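Uncharacterized protein Atu1735 (PDB 2PPX) is of unknown function but, as an XRE-family-like helix-turn-helix protein, probably binds DNA and may regulate transcription. Local coordinates at residues 33-38 against 76-81; 47-50 against 54-57. All blocks are in the same frame, centred on the assembly; numbering follows the deposited sequence.

Contact 1 (33-38 against 76-81). With SO4 (sulfate ion), chain F.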
loop_
_atom_site.group_PDB
_atom_site.type_symbol
_atom_site.label_atom_id
_atom_site.label_comp_id
_atom_site.label_asym_id
_atom_site.label_seq_id
_atom_site.Cartn_x
_atom_site.Cartn_y
_atom_site.Cartn_z
ATOM N N PRO A 33 1.126 13.693 13.260
ATOM C CA PRO A 33 1.072 13.343 11.849
ATOM C C PRO A 33 0.271 14.390 11.073
ATOM O O PRO A 33 -0.739 14.904 11.585
ATOM C CB PRO A 33 0.342 11.996 11.860
ATOM C CG PRO A 33 0.700 11.400 13.199
ATOM C CD PRO A 33 0.600 12.612 14.112
ATOM N N ARG A 34 0.713 14.680 9.852
ATOM C CA ARG A 34 0.109 15.717 9.032
ATOM C C ARG A 34 -1.392 15.510 8.832
ATOM O O ARG A 34 -2.157 16.469 8.905
ATOM C CB ARG A 34 0.807 15.806 7.673
ATOM C CG ARG A 34 2.127 16.560 7.700
ATOM C CD ARG A 34 2.515 16.895 6.268
ATOM N NE ARG A 34 3.750 17.672 6.162
ATOM C CZ ARG A 34 4.135 18.315 5.059
ATOM N NH1 ARG A 34 3.387 18.284 3.958
ATOM N NH2 ARG A 34 5.271 18.999 5.056
ATOM N N ILE A 35 -1.809 14.266 8.611
ATOM C CA ILE A 35 -3.236 13.973 8.354
ATOM C C ILE A 35 -4.102 14.417 9.547
ATOM O O ILE A 35 -5.217 14.889 9.339
ATOM C CB ILE A 35 -3.549 12.490 7.955
ATOM C CG1 ILE A 35 -5.065 12.336 7.571
ATOM C CG2 ILE A 35 -3.037 11.543 9.052
ATOM C CD1 ILE A 35 -5.483 11.036 6.841
ATOM N N LYS A 36 -3.587 14.230 10.764
ATOM C CA LYS A 36 -4.319 14.583 11.984
ATOM C C LYS A 36 -4.436 16.101 12.130
ATOM O O LYS A 36 -5.499 16.606 12.496
ATOM C CB LYS A 36 -3.632 14.002 13.228
ATOM C CG LYS A 36 -4.427 14.164 14.493
ATOM C CD LYS A 36 -3.754 13.370 15.608
ATOM C CE LYS A 36 -4.424 13.620 16.915
ATOM N NZ LYS A 36 -3.772 12.792 17.995
ATOM N N ILE A 37 -3.343 16.814 11.838
ATOM C CA ILE A 37 -3.359 18.287 11.701
ATOM C C ILE A 37 -4.402 18.798 10.711
ATOM O O ILE A 37 -5.214 19.681 11.021
ATOM C CB ILE A 37 -1.965 18.861 11.330
ATOM C CG1 ILE A 37 -0.946 18.435 12.407
ATOM C CG2 ILE A 37 -2.015 20.448 11.236
ATOM C CD1 ILE A 37 0.491 18.885 12.139
ATOM N N ILE A 38 -4.366 18.232 9.512
ATOM C CA ILE A 38 -5.255 18.648 8.448
ATOM C C ILE A 38 -6.706 18.364 8.863
ATOM O O ILE A 38 -7.542 19.233 8.757
ATOM C CB ILE A 38 -4.922 17.868 7.120
ATOM C CG1 ILE A 38 -3.548 18.327 6.562
ATOM C CG2 ILE A 38 -6.010 18.111 6.071
ATOM C CD1 ILE A 38 -2.998 17.306 5.530
ATOM N N ALA A 76 1.144 12.788 -1.370
ATOM C CA ALA A 76 0.834 13.782 -2.417
ATOM C C ALA A 76 -0.652 14.153 -2.325
ATOM O O ALA A 76 -1.025 15.323 -2.356
ATOM C CB ALA A 76 1.181 13.229 -3.777
ATOM N N TYR A 77 -1.493 13.131 -2.169
ATOM C CA TYR A 77 -2.949 13.328 -2.047
ATOM C C TYR A 77 -3.318 14.214 -0.835
ATOM O O TYR A 77 -4.158 15.096 -0.937
ATOM C CB TYR A 77 -3.633 11.950 -1.963
ATOM C CG TYR A 77 -5.150 12.017 -1.838
ATOM C CD1 TYR A 77 -5.898 12.950 -2.565
ATOM C CD2 TYR A 77 -5.826 11.120 -1.017
ATOM C CE1 TYR A 77 -7.269 13.004 -2.441
ATOM C CE2 TYR A 77 -7.201 11.154 -0.890
ATOM C CZ TYR A 77 -7.916 12.086 -1.601
ATOM O OH TYR A 77 -9.277 12.140 -1.455
ATOM N N LEU A 78 -2.709 13.938 0.312
ATOM C CA LEU A 78 -2.898 14.734 1.529
ATOM C C LEU A 78 -2.486 16.169 1.353
ATOM O O LEU A 78 -3.124 17.072 1.893
ATOM C CB LEU A 78 -2.106 14.131 2.714
ATOM C CG LEU A 78 -2.728 12.829 3.207
ATOM C CD1 LEU A 78 -1.849 12.094 4.203
ATOM C CD2 LEU A 78 -4.170 13.080 3.783
ATOM N N LYS A 79 -1.426 16.395 0.591
ATOM C CA LYS A 79 -1.059 17.766 0.252
ATOM C C LYS A 79 -2.136 18.480 -0.583
ATOM O O LYS A 79 -2.424 19.669 -0.368
ATOM C CB LYS A 79 0.307 17.810 -0.428
ATOM C CG LYS A 79 0.644 19.218 -0.952
ATOM C CD LYS A 79 2.041 19.627 -0.541
ATOM C CE LYS A 79 2.264 21.128 -0.761
ATOM N NZ LYS A 79 3.516 21.300 -1.545
ATOM N N ILE A 80 -2.778 17.763 -1.514
ATOM C CA ILE A 80 -3.827 18.386 -2.322
ATOM C C ILE A 80 -5.032 18.710 -1.472
ATOM O O ILE A 80 -5.631 19.782 -1.624
ATOM C CB ILE A 80 -4.310 17.489 -3.513
ATOM C CG1 ILE A 80 -3.119 16.989 -4.329
ATOM C CG2 ILE A 80 -5.299 18.281 -4.369
ATOM C CD1 ILE A 80 -2.240 18.069 -4.839
ATOM N N ILE A 81 -5.392 17.783 -0.593
ATOM C CA ILE A 81 -6.496 18.013 0.352
ATOM C C ILE A 81 -6.214 19.290 1.160
ATOM O O ILE A 81 -7.061 20.179 1.266
ATOM C CB ILE A 81 -6.695 16.805 1.324
ATOM C CG1 ILE A 81 -7.152 15.559 0.559
ATOM C CG2 ILE A 81 -7.684 17.176 2.465
ATOM C CD1 ILE A 81 -7.137 14.290 1.393
HETATM S S SO4 F . -4.321 14.204 21.117
HETATM O O1 SO4 F . -5.109 13.106 20.562
HETATM O O2 SO4 F . -3.669 13.748 22.346
HETATM O O3 SO4 F . -3.306 14.619 20.145
HETATM O O4 SO4 F . -5.206 15.329 21.426
#

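Contact 2 (47-50 against 54-57). With SO4 (sulfate ion), chain E.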
loop_
_atom_site.group_PDB
_atom_site.type_symbol
_atom_site.label_atom_id
_atom_site.label_comp_id
_atom_site.label_asym_id
_atom_site.label_seq_id
_atom_site.Cartn_x
_atom_site.Cartn_y
_atom_site.Cartn_z
ATOM N N GLU A 47 -14.329 9.656 11.051
ATOM C CA GLU A 47 -15.380 9.089 10.199
ATOM C C GLU A 47 -15.698 9.983 9.009
ATOM O O GLU A 47 -15.801 9.541 7.869
ATOM C CB GLU A 47 -16.670 8.903 11.024
ATOM C CG GLU A 47 -16.615 7.779 12.054
ATOM C CD GLU A 47 -15.799 8.087 13.326
ATOM O OE1 GLU A 47 -15.665 7.118 14.110
ATOM O OE2 GLU A 47 -15.306 9.238 13.556
ATOM N N GLU A 48 -15.889 11.264 9.307
ATOM C CA GLU A 48 -16.206 12.248 8.278
ATOM C C GLU A 48 -15.075 12.410 7.255
ATOM O O GLU A 48 -15.321 12.460 6.042
ATOM C CB GLU A 48 -16.538 13.605 8.908
ATOM C CG GLU A 48 -17.834 13.590 9.713
ATOM C CD GLU A 48 -18.069 14.867 10.506
ATOM O OE1 GLU A 48 -17.108 15.520 10.951
ATOM O OE2 GLU A 48 -19.245 15.222 10.689
ATOM N N PHE A 49 -13.845 12.522 7.757
ATOM C CA PHE A 49 -12.675 12.706 6.912
ATOM C C PHE A 49 -12.491 11.469 6.033
ATOM O O PHE A 49 -12.283 11.589 4.818
ATOM C CB PHE A 49 -11.410 12.992 7.774
ATOM C CG PHE A 49 -10.215 13.505 6.965
ATOM C CD1 PHE A 49 -9.351 12.598 6.345
ATOM C CD2 PHE A 49 -9.992 14.874 6.814
ATOM C CE1 PHE A 49 -8.262 13.041 5.589
ATOM C CE2 PHE A 49 -8.917 15.346 6.079
ATOM C CZ PHE A 49 -8.038 14.407 5.462
ATOM N N SER A 50 -12.597 10.278 6.643
ATOM C CA SER A 50 -12.548 9.005 5.922
ATOM C C SER A 50 -13.551 8.935 4.765
ATOM O O SER A 50 -13.173 8.615 3.638
ATOM C CB SER A 50 -12.715 7.810 6.884
ATOM O OG SER A 50 -12.874 6.584 6.177
ATOM N N HIS A 54 -12.153 9.453 0.973
ATOM C CA HIS A 54 -11.968 8.063 0.535
ATOM C C HIS A 54 -10.682 7.433 1.063
ATOM O O HIS A 54 -9.928 6.788 0.324
ATOM C CB HIS A 54 -12.071 7.950 -0.989
ATOM C CG HIS A 54 -13.369 8.469 -1.545
ATOM N ND1 HIS A 54 -14.033 7.851 -2.574
ATOM C CD2 HIS A 54 -14.149 9.507 -1.168
ATOM C CE1 HIS A 54 -15.151 8.507 -2.839
ATOM N NE2 HIS A 54 -15.246 9.518 -2.000
ATOM N N ILE A 55 -10.426 7.647 2.345
ATOM C CA ILE A 55 -9.296 6.993 3.022
ATOM C C ILE A 55 -9.902 6.013 4.040
ATOM O O ILE A 55 -10.628 6.426 4.926
ATOM C CB ILE A 55 -8.397 7.999 3.709
ATOM C CG1 ILE A 55 -7.781 8.973 2.658
ATOM C CG2 ILE A 55 -7.281 7.295 4.535
ATOM C CD1 ILE A 55 -7.235 10.213 3.266
ATOM N N PRO A 56 -9.616 4.721 3.896
ATOM C CA PRO A 56 -10.251 3.718 4.787
ATOM C C PRO A 56 -9.938 4.081 6.252
ATOM O O PRO A 56 -8.869 4.606 6.563
ATOM C CB PRO A 56 -9.587 2.388 4.369
ATOM C CG PRO A 56 -9.096 2.642 2.966
ATOM C CD PRO A 56 -8.664 4.110 2.948
ATOM N N LEU A 57 -10.925 3.918 7.110
ATOM C CA LEU A 57 -10.880 4.463 8.452
ATOM C C LEU A 57 -9.733 3.874 9.306
ATOM O O LEU A 57 -9.134 4.591 10.073
ATOM C CB LEU A 57 -12.224 4.191 9.125
ATOM C CG LEU A 57 -12.461 4.685 10.537
ATOM C CD1 LEU A 57 -12.212 6.246 10.672
ATOM C CD2 LEU A 57 -13.880 4.290 10.939
HETATM S S SO4 E . -14.024 3.831 -4.286
HETATM O O1 SO4 E . -12.974 4.255 -5.223
HETATM O O2 SO4 E . -13.731 2.484 -3.799
HETATM O O3 SO4 E . -14.138 4.714 -3.125
HETATM O O4 SO4 E . -15.294 3.851 -5.004
#

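Contact 1 (33-38 against 76-81)
Ile38 and Leu78 meet in an uneven way: the CD1 methyl of Ile38 lies closer to the backbone of Leu78, 3.6 Å from its O, than to its side chain, where CB is 4.3 Å away. No hydrogen bond joins helix 34-38 to helix 76-81. The two run almost parallel, at 18°, with their axes 10.6 Å apart, and large aliphatic side chains bridge that gap. Leu78 points across, and its two methyls meet different parts of Ile35: CD2 lies 3.9 Å from Ile35 CD1, while CD1 comes near Ile35 CB. With CG1 of Ile35 anti to the backbone N (chi1 -174°), its chain passes at a slant to the CD2 branch of the leucine. One turn on, Ile38 and Ile81 cross nearly at right angles and touch only through their CG2 methyls, at 4.1 Å. On the far side of its helix, Lys36 reaches out fully extended, and its NZ donates to O3 and O1 of a sulfate that Arg40 also holds. Phe49 of helix 46-53 packs against Ile35, Ile38 and Ile81, so the aliphatic layer belongs to the hydrophobic core of a small all-helical bundle, consistent with the XRE-type helix-turn-helix fold.

Contact 2 (47-50 against 54-57)
Helix 46-53 stops just before His54, whose positive phi breaks the helical path, and the chain then turns back past Ser50, bringing the CA atoms of Ser50 and Ile55 to 4.8 Å. This is the turn of the helix-turn-helix, leading from helix 46-53 into helix 57-64. Ser50 grips it twice. Its backbone O accepts the N-H of Ile55 at 3.2 Å, on a lone pair in the carbonyl plane, though the bond is bent to 144° at the hydrogen. Its side chain works in the other direction: OG, placed anti to the backbone N (chi1 171°), donates to the O of Ile55 at 2.6 Å, tilted 23° from that carbonyl plane. One serine thus holds both the N-H and the C=O of Ile55. Leu57, just after the N-cap residue Pro56, folds back so that its CD1 methyl rests against Ser50 CB and lies 4.0 Å from Glu47 N. The carboxylate of Glu47 itself turns to Arg61, with which it forms a salt bridge. On the buried side, Phe49 meets Ile55 obliquely, and the isoleucine methyl comes to the edge of the ring near its plane, CD1 being 3.8 Å from Phe49 CE1. Ile35 and Leu60 pack on both of these residues. The CB of His54 is directed away from segment 47-50, and a sulfate, probably from the crystallisation liquor and also bound by Gln72 and Arg75 of the second subunit, lies near its ring; His54 ND1 donates to its O3 at 3.2 Å.

Along the chain contact 2 falls between the two segments of contact 1: helix 34-41 comes first, helix 46-53 and its turn follow, and helix 72-83 returns to pack on the first helix. Their centres are 12 Å apart, yet they share one core. Phe49 is the joint, its CE1 lying 3.6 Å from Ile35 CD1 and its CZ 4.1 Å from Ile81 CG2, while Ile55 also reaches Ile35. Helix 46-53 thus rests on both helices of contact 1 through Phe49, while the turn itself reaches helix 34-41 through Ile55. Both contacts also touch the second subunit. In this family, helix 57-64 would probably be the recognition helix that meets DNA.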